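Local structure of protein of unknown function DUF574 (Streptomyces avermitilis, 3GIW) at residues R107-D112 against R132-E137. The protein is of unknown function but belongs to the S-adenosyl methyltransferase family, binds S-adenosyl-L-homocysteine and is probably a methyltransferase. Residues are numbered along the deposited sequence; the frame is centred on the assembly and turned at random.
Sequences RVVYVD and RTAYVE
Arg107, in one of two modelled conformers, runs beside Arg132 and stacks its guanidinium on that of Arg132, centres 4.2 Å apart and planes at 29°, with NH2 of Arg107 over the centre of the Arg132 group. Such long chains suit the partly solvent-exposed start of the strands, where water probably screens the like charges. Val108 CG1 covers one face of the Tyr110 ring, while Ala134 O lies at its edge. Tyr135, with CG anti to the backbone N (chi1 177°), carries its ring across to the neighbouring strand: Tyr110 CB meets its edge in plane, CD1 at 3.9 Å, and its OH comes 3.3 Å from Asp112 CB. Between the parallel strands backbone hydrogen bonds alternate in direction, the straightest from Tyr110 N to Ala134 O (2.9 Å, 178°); that from Asp112 N to Val136 O is weak. On the other face beta-branched Val109 and Val136 suit a strand and pack beside small Ala134, Val109 CG1 to Val136 CG2 at 4.1 Å. Asp112 belongs to the S-adenosyl-L-homocysteine site, without that ligand here; Gly88 N and Asp114 N hold its carboxylate. Strand 132-137 forms one edge of this Rossmann-like sheet, strand 81-85 flanks 107-112, and the large tyrosines pack against helices 95-102 (Tyr110 OH bonded to His96 ND1) and 115-119.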
ATOM      1  N   ARG A 107      14.649  -5.956   7.858  1.00 14.90           N
ATOM      2  CA  ARG A 107      14.576  -6.716   6.606  0.50 14.92           C
ATOM      3  C   ARG A 107      13.240  -6.423   5.906  1.00 14.33           C
ATOM      4  O   ARG A 107      12.202  -6.391   6.575  1.00 14.15           O
ATOM      5  CB  ARG A 107      14.646  -8.212   6.906  0.50 15.29           C
ATOM      6  CG  ARG A 107      15.868  -8.646   7.695  0.50 16.69           C
ATOM      7  CD  ARG A 107      15.653 -10.016   8.307  0.50 17.77           C
ATOM      8  NE  ARG A 107      16.925 -10.600   8.765  0.50 17.38           N
ATOM      9  CZ  ARG A 107      17.049 -11.753   9.424  0.50 19.30           C
ATOM     10  NH1 ARG A 107      15.985 -12.491   9.725  0.50 19.79           N
ATOM     11  NH2 ARG A 107      18.252 -12.177   9.780  0.50 18.93           N
ATOM     12  N   VAL A 108      13.268  -6.218   4.584  1.00 13.17           N
ATOM     13  CA  VAL A 108      12.054  -5.876   3.827  1.00 13.30           C
ATOM     14  C   VAL A 108      12.051  -6.622   2.507  1.00 12.68           C
ATOM     15  O   VAL A 108      13.062  -6.649   1.787  1.00 13.45           O
ATOM     16  CB  VAL A 108      11.960  -4.349   3.542  1.00 13.02           C
ATOM     17  CG1 VAL A 108      10.698  -4.028   2.778  1.00 13.77           C
ATOM     18  CG2 VAL A 108      12.073  -3.564   4.851  1.00 15.41           C
ATOM     19  N   VAL A 109      10.931  -7.270   2.219  1.00 11.45           N
ATOM     20  CA  VAL A 109      10.685  -7.836   0.889  1.00 11.97           C
ATOM     21  C   VAL A 109       9.581  -6.983   0.240  1.00 11.96           C
ATOM     22  O   VAL A 109       8.486  -6.861   0.782  1.00 12.79           O
ATOM     23  CB  VAL A 109      10.261  -9.310   0.913  1.00 12.33           C
ATOM     24  CG1 VAL A 109       9.858  -9.843  -0.473  1.00 13.06           C
ATOM     25  CG2 VAL A 109      11.364 -10.164   1.507  1.00 13.19           C
ATOM     26  N   TYR A 110       9.871  -6.469  -0.962  1.00 10.85           N
ATOM     27  CA  TYR A 110       8.932  -5.718  -1.764  1.00 10.82           C
ATOM     28  C   TYR A 110       8.382  -6.572  -2.911  1.00 11.35           C
ATOM     29  O   TYR A 110       9.119  -7.396  -3.505  1.00 12.23           O
ATOM     30  CB  TYR A 110       9.683  -4.580  -2.373  1.00 12.09           C
ATOM     31  CG  TYR A 110      10.203  -3.505  -1.454  1.00 11.18           C
ATOM     32  CD1 TYR A 110       9.356  -2.555  -0.933  1.00 11.86           C
ATOM     33  CD2 TYR A 110      11.561  -3.374  -1.186  1.00 12.22           C
ATOM     34  CE1 TYR A 110       9.832  -1.460  -0.201  1.00 11.79           C
ATOM     35  CE2 TYR A 110      12.065  -2.297  -0.419  1.00 12.30           C
ATOM     36  CZ  TYR A 110      11.186  -1.318   0.075  1.00 12.34           C
ATOM     37  OH  TYR A 110      11.623  -0.221   0.794  1.00 13.47           O
ATOM     38  N   VAL A 111       7.124  -6.355  -3.270  1.00 12.12           N
ATOM     39  CA  VAL A 111       6.445  -7.160  -4.268  1.00 12.67           C
ATOM     40  C   VAL A 111       5.560  -6.278  -5.142  1.00 13.04           C
ATOM     41  O   VAL A 111       4.815  -5.448  -4.653  1.00 12.85           O
ATOM     42  CB  VAL A 111       5.536  -8.222  -3.587  1.00 13.05           C
ATOM     43  CG1 VAL A 111       4.893  -9.130  -4.627  1.00 14.92           C
ATOM     44  CG2 VAL A 111       6.333  -9.031  -2.531  1.00 13.70           C
ATOM     45  N   ASP A 112       5.662  -6.406  -6.462  1.00 12.37           N
ATOM     46  CA  ASP A 112       4.709  -5.755  -7.369  1.00 13.81           C
ATOM     47  C   ASP A 112       4.575  -6.587  -8.640  1.00 14.64           C
ATOM     48  O   ASP A 112       5.400  -7.477  -8.894  1.00 14.79           O
ATOM     49  CB  ASP A 112       5.127  -4.290  -7.715  1.00 13.44           C
ATOM     50  CG  ASP A 112       3.943  -3.375  -8.048  1.00 15.38           C
ATOM     51  OD1 ASP A 112       3.427  -3.379  -9.178  1.00 17.56           O
ATOM     52  OD2 ASP A 112       3.520  -2.591  -7.182  1.00 15.56           O
ATOM     53  N   ARG A 132      18.617  -6.336   5.284  1.00 17.83           N
ATOM     54  CA  ARG A 132      18.463  -7.020   3.995  1.00 19.43           C
ATOM     55  C   ARG A 132      17.203  -6.525   3.313  1.00 17.22           C
ATOM     56  O   ARG A 132      16.200  -6.342   3.971  1.00 17.10           O
ATOM     57  CB  ARG A 132      18.295  -8.535   4.136  1.00 21.92           C
ATOM     58  CG  ARG A 132      19.274  -9.262   5.046  1.00 24.12           C
ATOM     59  CD  ARG A 132      18.816 -10.716   5.242  1.00 26.00           C
ATOM     60  NE  ARG A 132      19.765 -11.485   6.050  1.00 28.73           N
ATOM     61  CZ  ARG A 132      19.665 -12.792   6.327  1.00 29.91           C
ATOM     62  NH1 ARG A 132      18.634 -13.506   5.875  1.00 32.04           N
ATOM     63  NH2 ARG A 132      20.606 -13.393   7.058  1.00 29.63           N
ATOM     64  N   THR A 133      17.245  -6.376   2.001  1.00 15.14           N
ATOM     65  CA  THR A 133      16.028  -6.149   1.208  1.00 14.41           C
ATOM     66  C   THR A 133      16.052  -7.008  -0.054  1.00 14.85           C
ATOM     67  O   THR A 133      17.126  -7.389  -0.567  1.00 15.74           O
ATOM     68  CB  THR A 133      15.841  -4.669   0.819  1.00 16.48           C
ATOM     69  OG1 THR A 133      16.849  -4.304  -0.131  1.00 16.48           O
ATOM     70  CG2 THR A 133      15.904  -3.770   2.029  1.00 16.52           C
ATOM     71  N   ALA A 134      14.873  -7.240  -0.589  1.00 13.49           N
ATOM     72  CA  ALA A 134      14.718  -7.991  -1.823  1.00 12.43           C
ATOM     73  C   ALA A 134      13.465  -7.493  -2.568  1.00 13.25           C
ATOM     74  O   ALA A 134      12.594  -6.854  -1.964  1.00 12.68           O
ATOM     75  CB  ALA A 134      14.597  -9.489  -1.507  1.00 15.16           C
ATOM     76  N   TYR A 135      13.409  -7.796  -3.855  1.00 13.26           N
ATOM     77  CA  TYR A 135      12.279  -7.462  -4.705  1.00 12.96           C
ATOM     78  C   TYR A 135      11.840  -8.692  -5.454  1.00 13.66           C
ATOM     79  O   TYR A 135      12.686  -9.418  -6.032  1.00 15.61           O
ATOM     80  CB  TYR A 135      12.599  -6.333  -5.716  1.00 12.94           C
ATOM     81  CG  TYR A 135      11.419  -6.059  -6.625  1.00 13.11           C
ATOM     82  CD1 TYR A 135      10.282  -5.428  -6.131  1.00 12.46           C
ATOM     83  CD2 TYR A 135      11.386  -6.516  -7.959  1.00 12.73           C
ATOM     84  CE1 TYR A 135       9.163  -5.237  -6.913  1.00 12.20           C
ATOM     85  CE2 TYR A 135      10.232  -6.333  -8.759  1.00 12.86           C
ATOM     86  CZ  TYR A 135       9.128  -5.678  -8.236  1.00 12.09           C
ATOM     87  OH  TYR A 135       7.976  -5.454  -8.941  1.00 13.24           O
ATOM     88  N   VAL A 136      10.534  -8.938  -5.441  1.00 14.09           N
ATOM     89  CA  VAL A 136       9.909 -10.073  -6.121  1.00 16.35           C
ATOM     90  C   VAL A 136       8.822  -9.514  -7.049  1.00 15.76           C
ATOM     91  O   VAL A 136       7.963  -8.771  -6.616  1.00 14.53           O
ATOM     92  CB  VAL A 136       9.264 -11.057  -5.036  1.00 18.25           C
ATOM     93  CG1 VAL A 136       8.426 -12.160  -5.700  1.00 20.60           C
ATOM     94  CG2 VAL A 136      10.327 -11.633  -4.089  1.00 19.34           C
ATOM     95  N   GLU A 137       8.871  -9.838  -8.334  1.00 16.23           N
ATOM     96  CA  GLU A 137       7.774  -9.556  -9.243  1.00 16.04           C
ATOM     97  C   GLU A 137       6.776 -10.705  -9.169  1.00 15.66           C
ATOM     98  O   GLU A 137       7.083 -11.818  -9.576  1.00 16.21           O
ATOM     99  CB  GLU A 137       8.278  -9.383 -10.682  1.00 17.57           C
ATOM    100  CG  GLU A 137       7.240  -8.876 -11.636  1.00 18.21           C
ATOM    101  CD  GLU A 137       7.807  -8.703 -13.031  1.00 20.14           C
ATOM    102  OE1 GLU A 137       7.978  -9.724 -13.745  1.00 23.44           O
ATOM    103  OE2 GLU A 137       8.119  -7.557 -13.399  1.00 18.55           O
TER